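Local coordinates for protein nucleoside-diphosphate-sugar pyrophosphorylase (Vibrio cholerae, PDB 4EVW) that probably transfers a nucleotidyl group from a nucleoside triphosphate to a sugar phosphate, releasing pyrophosphate and forming an activated nucleoside-diphosphate sugar, at residues A[41-46]-A[121-126]; A[108-113]-A[172-177]; A[32-37]-A[68-73]; A[115-120]-A[228-233]. The protein carries 1 engineered substitution. All blocks are in the same frame, centred on the assembly; numbering follows the deposited sequence.

Overall arrangement
The four contacts lie in an alpha/beta domain consistent with the nucleotidyltransferase family its name implies. Contact 2, about 5 Å from the centre of the chain, pairs two strands within the main mixed sheet. Strand 109-111 runs on through 112-115 into contact 4, a two-stranded ribbon whose centre lies about 13 Å away, and the same chain continues directly into the 121-126 loop of contact 1. Contact 3 packs helix 32-37 on the end of helix 59-70 and the turn after it, about 17 Å from contact 2 between centres. S36 is one link to contact 4, its OG lying 3.0 Å from T116 O, a probable hydrogen bond, and H35 and L32 pack on F117. F123 and F121 of contact 1 pack against T110 and L174 of contact 2, whereas F44 leans on V37 and I72 of contact 3.

Contact 1 (A[41-46]-A[121-126]); sequences AAYFAS and FVFPDI
The ring of Y43 meets F123 in a T-shaped (edge-to-face) pair, with the F123 edge directed at the tyrosine face. The centroids are 5.0 Å apart and the planes stand at 66°. F123 CE2 sits above the Y43 face, displaced toward its rim, and neighbouring CD2 comes within 3.5 Å of Y43 CZ. Y43 has CG anti to its carbonyl carbon (chi1 -60°), which sends CG toward the other loop. At the far end of the ring the phenol oxygen lies beside the backbone of 121-123. There the hydroxyl becomes an acceptor: F123 N donates to Y43 OH over 3.0 Å in a nearly straight bond, with 163° at the hydrogen. The same oxygen lies against V122, 3.5 Å from its CG1. Along the edge of the Y43 ring, near its plane, are F121 O and V122 CA, while the F121 side chain crosses that of Y43 at about a right angle and brings CD1 to 4.0 Å from Y43 CE2. This surface contact joins two connections of the alpha/beta fold, the one from helix 32-37 to strand 49-54 and the one from strand 116-117 to strand 132-138. A water bridges the loops as well, accepting from A42 N and donating to F121 O at 2.8 Å. Within the second loop F121 CE1 stands over the centre of the F123 ring. F121 is buried, its ring also meeting F40 and touching Y133 and E135 on strand 132-138, whereas V122 is exposed.

Contact 2 (A[108-113]-A[172-177]); sequences SITVFN and TGLYHF
T110 OG1 and H176 ND1 are joined by a 2.7 Å hydrogen bond, in which either atom could be the donor. The hydroxyl lies at the edge of the imidazole, near its plane. H176 holds CG anti to its backbone N (chi1 -177°), and the ring comes back toward the neighbouring strand, where CE1 also reaches S108 CB at 3.8 Å. T110 and H176 form a non-hydrogen-bonded pair of the antiparallel ladder between strands 109-111 and 174-177 in the central mixed sheet. I109 with F177 and V111 with Y175 are the hydrogen-bonded pairs on either side of it; V111 N reaches Y175 O at 2.8 Å. L174 shares the T110 and H176 face, its CD1 packing on F112 CD1 at 3.8 Å. On the I109 and V111 face, I109 CG1 meets F177 CB at 4.0 Å. At the corner of the chain, two waters link N113 ND2 to the carbonyls of G173 and T172, while N113 OD1 bonds to T116 OG1. With both residues buried, the threonine-histidine bond satisfies ND1 inside the sheet and would favour one imidazole orientation, and the waters serve carbonyls that the ladder does not pair.

Contact 3 (A[32-37]-A[68-73]); sequences LFEHSV and TQLGIK
V37 places CG1 anti to its backbone N (chi1 179°), while L70 has CG anti to its carbonyl carbon (chi1 -75°) and an extended second torsion (chi2 169°) that carries CD1 toward V37. The contact is packing in the alpha/beta fold of helix 32-37 on the C-terminal end of helix 59-70 and the turn that follows, where the chain heads toward strand 75-80. L70 crosses V37 obliquely, with L70 CD1 4.1 Å from V37 CG1, and the same L70 CD1 lies 4.4 Å from E34 CG and near F33 CE2. Only the aliphatic part of E34 takes part here; its OE1 is hydrogen-bonded to T31 OG1. Helix 59-70 ends in a Schellman motif, with G71 at positive phi, and G71 N bonds back to T68 O at 3.0 Å. The turn delivers I72 to the same apolar patch as L70. V37 and I72 both also touch F49 and F51 of strand 49-54, and the F33 ring also meets F51. One face of F33 receives V37 CG2, 3.6 Å above the plane and offset toward the rim. The nearest approach between the segments is at V37 CG1 and I72 CD1, 3.6 Å apart, from side chains crossing at about a right angle.

Contact 4 (A[115-120]-A[228-233]); sequences DTFRPN and EVIFCG
The F117 ring crosses the I230 side chain obliquely and reaches C232 with its far end: F117 CD2 is 3.8 Å from I230 CG2, and F117 CZ is 3.6 Å from C232 CB. The sulfur of C232 approaches the ring obliquely, 61° off its normal, a Cys sulfur-aromatic contact. The backbones of strands 116-117 and 230-231 form a short antiparallel ribbon. F117 and I230 are its hydrogen-bonded pair, with F117 N to I230 O and the return bond from I230 N to F117 O both 2.9 Å; C232 N adds a third backbone bond, to D115 O. The other face of the ribbon carries T116 and F231, whose side chains lie side by side and point the same way. T116 CG2 presses on V229 CG2 at 3.5 Å, tighter than usual for two carbons, while V229 CG2 also sits over the F231 ring, offset toward its rim. Farther along, the R118 chain folds at chi2 and chi3, and NH1 donates to E228 O at 3.0 Å. This bond is bent (141° at the hydrogen), and the donor lies above the carbonyl plane. The guanidinium has a second anchor in a salt bridge from NH2 to E135 of strand 132-138, so R118 links the ribbon to the main sheet. Beyond the ribbon, F117 packs on L32, H35 and S36 of helix 32-37 and on F241 of helix 235-243, C232 touches Y238 and F241 of that C-terminal helix, and F231 meets F137 of strand 132-138.

Contact 1 (A[41-46]-A[121-126])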
loop_
_atom_site.group_PDB
_atom_site.type_symbol
_atom_site.label_atom_id
_atom_site.label_comp_id
_atom_site.label_asym_id
_atom_site.label_seq_id
_atom_site.Cartn_x
_atom_site.Cartn_y
_atom_site.Cartn_z
ATOM N N ALA A 41 12.562 8.185 -1.354
ATOM C CA ALA A 41 14.001 8.425 -1.322
ATOM C C ALA A 41 14.490 9.180 -0.085
ATOM O O ALA A 41 15.602 8.957 0.374
ATOM C CB ALA A 41 14.428 9.168 -2.591
ATOM N N ALA A 42 13.669 10.072 0.453
ATOM C CA ALA A 42 14.069 10.838 1.629
ATOM C C ALA A 42 14.232 9.955 2.860
ATOM O O ALA A 42 14.842 10.362 3.847
ATOM C CB ALA A 42 13.045 11.934 1.912
ATOM N N TYR A 43 13.711 8.734 2.789
ATOM C CA TYR A 43 13.766 7.814 3.923
ATOM C C TYR A 43 14.675 6.599 3.758
ATOM O O TYR A 43 14.727 5.730 4.633
ATOM C CB TYR A 43 12.342 7.368 4.236
ATOM C CG TYR A 43 11.470 8.546 4.594
ATOM C CD1 TYR A 43 11.555 9.134 5.858
ATOM C CD2 TYR A 43 10.617 9.124 3.652
ATOM C CE1 TYR A 43 10.819 10.276 6.174
ATOM C CE2 TYR A 43 9.877 10.269 3.958
ATOM C CZ TYR A 43 9.982 10.835 5.222
ATOM O OH TYR A 43 9.251 11.958 5.532
ATOM N N PHE A 44 15.406 6.547 2.649
ATOM C CA PHE A 44 16.295 5.421 2.379
ATOM C C PHE A 44 17.366 5.193 3.442
ATOM O O PHE A 44 17.757 4.059 3.705
ATOM C CB PHE A 44 16.986 5.605 1.020
ATOM C CG PHE A 44 16.084 5.386 -0.164
ATOM C CD1 PHE A 44 14.778 4.935 0.006
ATOM C CD2 PHE A 44 16.557 5.595 -1.455
ATOM C CE1 PHE A 44 13.960 4.690 -1.093
ATOM C CE2 PHE A 44 15.748 5.355 -2.562
ATOM C CZ PHE A 44 14.446 4.901 -2.380
ATOM N N ALA A 45 17.844 6.271 4.049
ATOM C CA ALA A 45 18.907 6.153 5.044
ATOM C C ALA A 45 18.441 5.883 6.470
ATOM O O ALA A 45 19.192 5.350 7.280
ATOM C CB ALA A 45 19.751 7.430 5.026
ATOM N N SER A 46 17.189 6.216 6.758
ATOM C CA SER A 46 16.654 6.131 8.115
ATOM C C SER A 46 15.535 5.164 8.449
ATOM O O SER A 46 15.361 4.781 9.611
ATOM C CB SER A 46 16.135 7.512 8.495
ATOM O OG SER A 46 15.011 7.838 7.679
ATOM N N PHE A 121 7.858 12.139 -1.583
ATOM C CA PHE A 121 6.993 11.924 -0.434
ATOM C C PHE A 121 7.674 12.318 0.874
ATOM O O PHE A 121 8.852 12.040 1.077
ATOM C CB PHE A 121 6.574 10.447 -0.346
ATOM C CG PHE A 121 5.776 10.111 0.889
ATOM C CD1 PHE A 121 6.406 9.682 2.058
ATOM C CD2 PHE A 121 4.392 10.249 0.888
ATOM C CE1 PHE A 121 5.668 9.396 3.207
ATOM C CE2 PHE A 121 3.646 9.967 2.032
ATOM C CZ PHE A 121 4.283 9.539 3.193
ATOM N N VAL A 122 6.918 12.978 1.746
ATOM C CA VAL A 122 7.379 13.355 3.081
ATOM C C VAL A 122 6.153 13.131 3.960
ATOM O O VAL A 122 5.049 13.531 3.590
ATOM C CB VAL A 122 7.802 14.844 3.185
ATOM C CG1 VAL A 122 8.138 15.177 4.638
ATOM C CG2 VAL A 122 9.019 15.116 2.302
ATOM N N PHE A 123 6.327 12.471 5.103
ATOM C CA PHE A 123 5.193 12.211 5.987
ATOM C C PHE A 123 4.544 13.518 6.412
ATOM O O PHE A 123 5.237 14.495 6.695
ATOM C CB PHE A 123 5.639 11.439 7.234
ATOM C CG PHE A 123 5.913 9.983 6.981
ATOM C CD1 PHE A 123 4.865 9.079 6.825
ATOM C CD2 PHE A 123 7.219 9.521 6.871
ATOM C CE1 PHE A 123 5.115 7.734 6.563
ATOM C CE2 PHE A 123 7.482 8.176 6.608
ATOM C CZ PHE A 123 6.429 7.283 6.453
ATOM N N PRO A 124 3.202 13.557 6.446
ATOM C CA PRO A 124 2.498 14.777 6.848
ATOM C C PRO A 124 2.468 14.903 8.370
ATOM O O PRO A 124 2.655 13.922 9.087
ATOM C CB PRO A 124 1.112 14.588 6.242
ATOM C CG PRO A 124 0.904 13.113 6.367
ATOM C CD PRO A 124 2.256 12.523 5.989
ATOM N N ASP A 125 2.246 16.115 8.859
ATOM C CA ASP A 125 2.212 16.354 10.295
ATOM C C ASP A 125 1.158 15.498 11.009
ATOM O O ASP A 125 1.368 15.064 12.142
ATOM C CB ASP A 125 1.947 17.840 10.561
ATOM C CG ASP A 125 2.074 18.205 12.026
ATOM O OD1 ASP A 125 3.192 18.086 12.573
ATOM O OD2 ASP A 125 1.057 18.608 12.629
ATOM N N ILE A 126 0.037 15.233 10.345
ATOM C CA ILE A 126 -1.025 14.451 10.973
ATOM C C ILE A 126 -0.552 13.055 11.385
ATOM O O ILE A 126 -1.132 12.442 12.282
ATOM C CB ILE A 126 -2.286 14.350 10.045
ATOM C CG1 ILE A 126 -3.470 13.773 10.832
ATOM C CG2 ILE A 126 -1.988 13.490 8.817
ATOM C CD1 ILE A 126 -3.823 14.562 12.092
HETATM O O HOH W 1 10.884 10.794 -0.479
#

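Contact 2 (A[108-113]-A[172-177])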
loop_
_atom_site.group_PDB
_atom_site.type_symbol
_atom_site.label_atom_id
_atom_site.label_comp_id
_atom_site.label_asym_id
_atom_site.label_seq_id
_atom_site.Cartn_x
_atom_site.Cartn_y
_atom_site.Cartn_z
ATOM N N SER A 108 5.385 1.852 13.644
ATOM C CA SER A 108 4.379 2.170 12.649
ATOM C C SER A 108 4.622 1.427 11.347
ATOM O O SER A 108 5.727 0.947 11.086
ATOM C CB SER A 108 4.406 3.671 12.355
ATOM O OG SER A 108 5.603 4.016 11.679
ATOM N N ILE A 109 3.574 1.296 10.548
ATOM C CA ILE A 109 3.742 0.709 9.235
ATOM C C ILE A 109 2.992 1.577 8.246
ATOM O O ILE A 109 1.877 2.040 8.501
ATOM C CB ILE A 109 3.271 -0.757 9.115
ATOM C CG1 ILE A 109 1.809 -0.894 9.500
ATOM C CG2 ILE A 109 4.167 -1.666 9.956
ATOM C CD1 ILE A 109 1.271 -2.266 9.149
ATOM N N THR A 110 3.647 1.815 7.123
ATOM C CA THR A 110 3.099 2.628 6.055
ATOM C C THR A 110 3.004 1.714 4.855
ATOM O O THR A 110 4.015 1.385 4.238
ATOM C CB THR A 110 4.041 3.797 5.760
ATOM O OG1 THR A 110 4.163 4.601 6.937
ATOM C CG2 THR A 110 3.510 4.646 4.623
ATOM N N VAL A 111 1.791 1.282 4.537
ATOM C CA VAL A 111 1.594 0.379 3.409
ATOM C C VAL A 111 1.442 1.173 2.130
ATOM O O VAL A 111 0.699 2.145 2.074
ATOM C CB VAL A 111 0.345 -0.497 3.610
ATOM C CG1 VAL A 111 0.212 -1.494 2.458
ATOM C CG2 VAL A 111 0.435 -1.212 4.945
ATOM N N PHE A 112 2.150 0.746 1.093
ATOM C CA PHE A 112 2.102 1.439 -0.181
ATOM C C PHE A 112 2.142 0.379 -1.273
ATOM O O PHE A 112 2.537 -0.753 -1.019
ATOM C CB PHE A 112 3.317 2.351 -0.288
ATOM C CG PHE A 112 3.273 3.287 -1.452
ATOM C CD1 PHE A 112 2.270 4.246 -1.552
ATOM C CD2 PHE A 112 4.243 3.223 -2.442
ATOM C CE1 PHE A 112 2.239 5.135 -2.627
ATOM C CE2 PHE A 112 4.224 4.103 -3.520
ATOM C CZ PHE A 112 3.222 5.060 -3.612
ATOM N N ASN A 113 1.736 0.723 -2.486
ATOM C CA ASN A 113 1.777 -0.287 -3.528
ATOM C C ASN A 113 2.702 0.107 -4.662
ATOM O O ASN A 113 2.930 1.289 -4.935
ATOM C CB ASN A 113 0.369 -0.596 -4.030
ATOM C CG ASN A 113 -0.254 0.557 -4.755
ATOM O OD1 ASN A 113 -0.056 0.726 -5.956
ATOM N ND2 ASN A 113 -1.008 1.372 -4.029
ATOM N N THR A 172 -4.971 6.965 -2.326
ATOM C CA THR A 172 -3.855 6.948 -3.259
ATOM C C THR A 172 -3.188 5.582 -3.146
ATOM O O THR A 172 -2.314 5.243 -3.936
ATOM C CB THR A 172 -2.796 7.999 -2.895
ATOM O OG1 THR A 172 -2.246 7.683 -1.609
ATOM C CG2 THR A 172 -3.408 9.399 -2.855
ATOM N N GLY A 173 -3.598 4.805 -2.151
ATOM C CA GLY A 173 -2.995 3.500 -1.953
ATOM C C GLY A 173 -1.973 3.530 -0.830
ATOM O O GLY A 173 -1.300 2.533 -0.565
ATOM N N LEU A 174 -1.831 4.684 -0.181
ATOM C CA LEU A 174 -0.902 4.796 0.938
ATOM C C LEU A 174 -1.746 4.766 2.206
ATOM O O LEU A 174 -2.583 5.642 2.430
ATOM C CB LEU A 174 -0.091 6.093 0.862
ATOM C CG LEU A 174 1.010 6.148 1.926
ATOM C CD1 LEU A 174 2.276 6.752 1.338
ATOM C CD2 LEU A 174 0.518 6.929 3.134
ATOM N N TYR A 175 -1.532 3.734 3.017
ATOM C CA TYR A 175 -2.268 3.532 4.256
ATOM C C TYR A 175 -1.293 3.480 5.418
ATOM O O TYR A 175 -0.477 2.563 5.509
ATOM C CB TYR A 175 -3.033 2.211 4.204
ATOM C CG TYR A 175 -3.925 2.078 3.001
ATOM C CD1 TYR A 175 -3.556 1.281 1.916
ATOM C CD2 TYR A 175 -5.143 2.749 2.945
ATOM C CE1 TYR A 175 -4.386 1.156 0.803
ATOM C CE2 TYR A 175 -5.976 2.635 1.842
ATOM C CZ TYR A 175 -5.595 1.838 0.777
ATOM O OH TYR A 175 -6.428 1.719 -0.308
ATOM N N HIS A 176 -1.392 4.450 6.315
ATOM C CA HIS A 176 -0.494 4.513 7.451
ATOM C C HIS A 176 -1.172 4.090 8.749
ATOM O O HIS A 176 -2.336 4.424 8.989
ATOM C CB HIS A 176 0.046 5.941 7.599
ATOM C CG HIS A 176 1.035 6.100 8.713
ATOM N ND1 HIS A 176 2.349 5.696 8.606
ATOM C CD2 HIS A 176 0.897 6.614 9.956
ATOM C CE1 HIS A 176 2.979 5.959 9.739
ATOM N NE2 HIS A 176 2.122 6.516 10.575
ATOM N N PHE A 177 -0.436 3.336 9.564
ATOM C CA PHE A 177 -0.903 2.888 10.876
ATOM C C PHE A 177 0.208 3.222 11.865
ATOM O O PHE A 177 1.362 2.842 11.656
ATOM C CB PHE A 177 -1.156 1.378 10.895
ATOM C CG PHE A 177 -2.181 0.924 9.898
ATOM C CD1 PHE A 177 -1.845 0.774 8.561
ATOM C CD2 PHE A 177 -3.486 0.661 10.296
ATOM C CE1 PHE A 177 -2.796 0.366 7.625
ATOM C CE2 PHE A 177 -4.448 0.251 9.371
ATOM C CZ PHE A 177 -4.100 0.104 8.032
HETATM O O HOH W 2 -1.898 -0.121 -1.416
HETATM O O HOH W 3 -2.849 2.978 -5.612
#

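Contact 3 (A[32-37]-A[68-73])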
loop_
_atom_site.group_PDB
_atom_site.type_symbol
_atom_site.label_atom_id
_atom_site.label_comp_id
_atom_site.label_asym_id
_atom_site.label_seq_id
_atom_site.Cartn_x
_atom_site.Cartn_y
_atom_site.Cartn_z
ATOM N N LEU A 32 9.549 -0.040 -12.969
ATOM C CA LEU A 32 8.418 0.549 -12.275
ATOM C C LEU A 32 8.641 0.375 -10.769
ATOM O O LEU A 32 8.223 1.218 -9.976
ATOM C CB LEU A 32 7.108 -0.101 -12.744
ATOM C CG LEU A 32 6.819 0.115 -14.241
ATOM C CD1 LEU A 32 5.418 -0.384 -14.581
ATOM C CD2 LEU A 32 6.936 1.593 -14.579
ATOM N N PHE A 33 9.328 -0.700 -10.383
ATOM C CA PHE A 33 9.630 -0.938 -8.970
ATOM C C PHE A 33 10.408 0.257 -8.431
ATOM O O PHE A 33 10.094 0.794 -7.369
ATOM C CB PHE A 33 10.482 -2.199 -8.800
ATOM C CG PHE A 33 11.009 -2.393 -7.401
ATOM C CD1 PHE A 33 10.201 -2.924 -6.401
ATOM C CD2 PHE A 33 12.319 -2.044 -7.088
ATOM C CE1 PHE A 33 10.695 -3.107 -5.109
ATOM C CE2 PHE A 33 12.818 -2.223 -5.798
ATOM C CZ PHE A 33 12.005 -2.757 -4.808
ATOM N N GLU A 34 11.427 0.672 -9.178
ATOM C CA GLU A 34 12.260 1.801 -8.777
ATOM C C GLU A 34 11.491 3.118 -8.763
ATOM O O GLU A 34 11.663 3.935 -7.855
ATOM C CB GLU A 34 13.472 1.908 -9.704
ATOM C CG GLU A 34 14.470 0.769 -9.536
ATOM C CD GLU A 34 15.419 0.661 -10.716
ATOM O OE1 GLU A 34 15.048 0.028 -11.727
ATOM O OE2 GLU A 34 16.530 1.225 -10.635
ATOM N N HIS A 35 10.653 3.335 -9.774
ATOM C CA HIS A 35 9.850 4.553 -9.833
ATOM C C HIS A 35 8.980 4.661 -8.585
ATOM O O HIS A 35 8.827 5.738 -8.009
ATOM C CB HIS A 35 8.927 4.543 -11.050
ATOM C CG HIS A 35 9.604 4.909 -12.333
ATOM N ND1 HIS A 35 10.127 6.162 -12.566
ATOM C CD2 HIS A 35 9.812 4.197 -13.465
ATOM C CE1 HIS A 35 10.626 6.208 -13.789
ATOM N NE2 HIS A 35 10.446 5.028 -14.355
ATOM N N SER A 36 8.401 3.540 -8.174
ATOM C CA SER A 36 7.537 3.544 -7.003
ATOM C C SER A 36 8.291 3.690 -5.687
ATOM O O SER A 36 7.937 4.530 -4.860
ATOM C CB SER A 36 6.680 2.275 -6.962
ATOM O OG SER A 36 5.929 2.225 -5.759
ATOM N N VAL A 37 9.331 2.888 -5.488
ATOM C CA VAL A 37 10.087 2.956 -4.244
ATOM C C VAL A 37 10.830 4.279 -4.095
ATOM O O VAL A 37 11.022 4.759 -2.979
ATOM C CB VAL A 37 11.074 1.770 -4.127
ATOM C CG1 VAL A 37 11.868 1.864 -2.829
ATOM C CG2 VAL A 37 10.294 0.464 -4.158
ATOM N N THR A 68 19.310 -2.488 -2.801
ATOM C CA THR A 68 20.705 -2.223 -2.444
ATOM C C THR A 68 21.219 -1.092 -3.312
ATOM O O THR A 68 21.874 -0.153 -2.851
ATOM C CB THR A 68 21.577 -3.453 -2.709
ATOM O OG1 THR A 68 21.098 -4.543 -1.918
ATOM C CG2 THR A 68 23.034 -3.169 -2.357
ATOM N N GLN A 69 20.914 -1.191 -4.594
ATOM C CA GLN A 69 21.363 -0.188 -5.518
ATOM C C GLN A 69 20.780 1.191 -5.245
ATOM O O GLN A 69 21.463 2.195 -5.435
ATOM C CB GLN A 69 21.008 -0.646 -6.908
ATOM C CG GLN A 69 21.560 0.216 -7.970
ATOM C CD GLN A 69 21.289 -0.381 -9.312
ATOM O OE1 GLN A 69 20.785 -1.503 -9.412
ATOM N NE2 GLN A 69 21.626 0.351 -10.360
ATOM N N LEU A 70 19.522 1.239 -4.812
ATOM C CA LEU A 70 18.859 2.507 -4.522
ATOM C C LEU A 70 19.463 3.155 -3.288
ATOM O O LEU A 70 19.284 4.349 -3.044
ATOM C CB LEU A 70 17.364 2.280 -4.299
ATOM C CG LEU A 70 16.556 2.004 -5.565
ATOM C CD1 LEU A 70 15.155 1.529 -5.215
ATOM C CD2 LEU A 70 16.500 3.274 -6.391
ATOM N N GLY A 71 20.178 2.357 -2.508
ATOM C CA GLY A 71 20.792 2.871 -1.303
ATOM C C GLY A 71 19.893 2.749 -0.088
ATOM O O GLY A 71 20.044 3.503 0.865
ATOM N N ILE A 72 18.947 1.816 -0.112
ATOM C CA ILE A 72 18.080 1.639 1.051
ATOM C C ILE A 72 18.948 0.902 2.067
ATOM O O ILE A 72 19.355 -0.234 1.845
ATOM C CB ILE A 72 16.821 0.821 0.693
ATOM C CG1 ILE A 72 15.991 1.595 -0.337
ATOM C CG2 ILE A 72 15.981 0.577 1.941
ATOM C CD1 ILE A 72 14.752 0.864 -0.833
ATOM N N LYS A 73 19.240 1.568 3.177
ATOM C CA LYS A 73 20.130 1.007 4.184
ATOM C C LYS A 73 19.595 -0.118 5.056
ATOM O O LYS A 73 20.368 -0.938 5.546
ATOM C CB LYS A 73 20.691 2.145 5.040
ATOM C CG LYS A 73 21.544 3.114 4.216
ATOM C CD LYS A 73 22.576 2.334 3.389
ATOM C CE LYS A 73 23.364 3.222 2.432
ATOM N NZ LYS A 73 24.334 2.419 1.623
#

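Contact 4 (A[115-120]-A[228-233])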
loop_
_atom_site.group_PDB
_atom_site.type_symbol
_atom_site.label_atom_id
_atom_site.label_comp_id
_atom_site.label_asym_id
_atom_site.label_seq_id
_atom_site.Cartn_x
_atom_site.Cartn_y
_atom_site.Cartn_z
ATOM N N ASP A 115 2.234 0.001 -7.710
ATOM C CA ASP A 115 1.520 0.543 -8.877
ATOM C C ASP A 115 1.386 2.059 -8.810
ATOM O O ASP A 115 0.826 2.676 -9.713
ATOM C CB ASP A 115 0.088 0.004 -8.965
ATOM C CG ASP A 115 0.018 -1.499 -8.971
ATOM O OD1 ASP A 115 0.816 -2.132 -9.691
ATOM O OD2 ASP A 115 -0.856 -2.046 -8.263
ATOM N N THR A 116 1.892 2.651 -7.739
ATOM C CA THR A 116 1.744 4.081 -7.539
ATOM C C THR A 116 3.060 4.810 -7.331
ATOM O O THR A 116 3.976 4.271 -6.710
ATOM C CB THR A 116 0.860 4.328 -6.296
ATOM O OG1 THR A 116 -0.321 3.523 -6.391
ATOM C CG2 THR A 116 0.465 5.788 -6.188
ATOM N N PHE A 117 3.159 6.027 -7.867
ATOM C CA PHE A 117 4.355 6.839 -7.657
ATOM C C PHE A 117 3.923 8.112 -6.950
ATOM O O PHE A 117 2.958 8.777 -7.350
ATOM C CB PHE A 117 5.053 7.247 -8.957
ATOM C CG PHE A 117 5.186 6.143 -9.951
ATOM C CD1 PHE A 117 5.338 4.821 -9.540
ATOM C CD2 PHE A 117 5.146 6.426 -11.309
ATOM C CE1 PHE A 117 5.443 3.795 -10.472
ATOM C CE2 PHE A 117 5.252 5.413 -12.252
ATOM C CZ PHE A 117 5.399 4.091 -11.834
ATOM N N ARG A 118 4.655 8.442 -5.896
ATOM C CA ARG A 118 4.386 9.638 -5.101
ATOM C C ARG A 118 5.715 10.365 -4.992
ATOM O O ARG A 118 6.401 10.275 -3.970
ATOM C CB ARG A 118 3.882 9.229 -3.718
ATOM C CG ARG A 118 2.422 8.807 -3.719
ATOM C CD ARG A 118 1.509 10.030 -3.688
ATOM N NE ARG A 118 1.602 10.714 -2.398
ATOM C CZ ARG A 118 2.285 11.835 -2.187
ATOM N NH1 ARG A 118 2.940 12.425 -3.185
ATOM N NH2 ARG A 118 2.337 12.358 -0.968
ATOM N N PRO A 119 6.096 11.105 -6.042
ATOM C CA PRO A 119 7.375 11.819 -6.005
ATOM C C PRO A 119 7.589 12.708 -4.777
ATOM O O PRO A 119 6.679 13.413 -4.338
ATOM C CB PRO A 119 7.353 12.656 -7.284
ATOM C CG PRO A 119 6.367 11.971 -8.169
ATOM C CD PRO A 119 5.303 11.495 -7.223
ATOM N N ASN A 120 8.804 12.670 -4.239
ATOM C CA ASN A 120 9.180 13.505 -3.101
ATOM C C ASN A 120 8.271 13.363 -1.884
ATOM O O ASN A 120 7.946 14.349 -1.220
ATOM C CB ASN A 120 9.218 14.975 -3.543
ATOM C CG ASN A 120 10.011 15.180 -4.828
ATOM O OD1 ASN A 120 11.099 14.632 -4.990
ATOM N ND2 ASN A 120 9.467 15.979 -5.745
ATOM N N GLU A 228 0.434 15.166 -7.633
ATOM C CA GLU A 228 1.443 14.592 -6.744
ATOM C C GLU A 228 1.420 13.067 -6.739
ATOM O O GLU A 228 2.241 12.430 -6.081
ATOM C CB GLU A 228 1.249 15.128 -5.322
ATOM C CG GLU A 228 1.516 16.629 -5.208
ATOM C CD GLU A 228 1.379 17.148 -3.789
ATOM O OE1 GLU A 228 0.247 17.164 -3.258
ATOM O OE2 GLU A 228 2.409 17.540 -3.201
ATOM N N VAL A 229 0.478 12.484 -7.473
ATOM C CA VAL A 229 0.374 11.033 -7.547
ATOM C C VAL A 229 0.238 10.576 -8.998
ATOM O O VAL A 229 -0.486 11.179 -9.792
ATOM C CB VAL A 229 -0.826 10.504 -6.703
ATOM C CG1 VAL A 229 -2.145 11.052 -7.236
ATOM C CG2 VAL A 229 -0.837 8.977 -6.711
ATOM N N ILE A 230 0.980 9.530 -9.352
ATOM C CA ILE A 230 0.932 8.978 -10.703
ATOM C C ILE A 230 0.576 7.509 -10.568
ATOM O O ILE A 230 1.240 6.770 -9.843
ATOM C CB ILE A 230 2.294 9.100 -11.414
ATOM C CG1 ILE A 230 2.649 10.578 -11.596
ATOM C CG2 ILE A 230 2.246 8.384 -12.768
ATOM C CD1 ILE A 230 4.123 10.833 -11.798
ATOM N N PHE A 231 -0.483 7.091 -11.246
ATOM C CA PHE A 231 -0.903 5.699 -11.191
ATOM C C PHE A 231 -0.397 4.970 -12.425
ATOM O O PHE A 231 -0.491 5.477 -13.542
ATOM C CB PHE A 231 -2.424 5.610 -11.112
ATOM C CG PHE A 231 -3.000 6.242 -9.878
ATOM C CD1 PHE A 231 -2.801 5.668 -8.628
ATOM C CD2 PHE A 231 -3.731 7.420 -9.967
ATOM C CE1 PHE A 231 -3.326 6.262 -7.481
ATOM C CE2 PHE A 231 -4.259 8.021 -8.831
ATOM C CZ PHE A 231 -4.057 7.441 -7.584
ATOM N N CYS A 232 0.139 3.776 -12.209
ATOM C CA CYS A 232 0.686 2.974 -13.291
ATOM C C CYS A 232 0.342 1.517 -12.981
ATOM O O CYS A 232 1.216 0.652 -12.968
ATOM C CB CYS A 232 2.202 3.174 -13.326
ATOM S SG CYS A 232 2.979 2.801 -14.901
ATOM N N GLY A 233 -0.940 1.261 -12.734
ATOM C CA GLY A 233 -1.378 -0.077 -12.374
ATOM C C GLY A 233 -2.073 -0.923 -13.427
ATOM O O GLY A 233 -2.323 -2.104 -13.191
#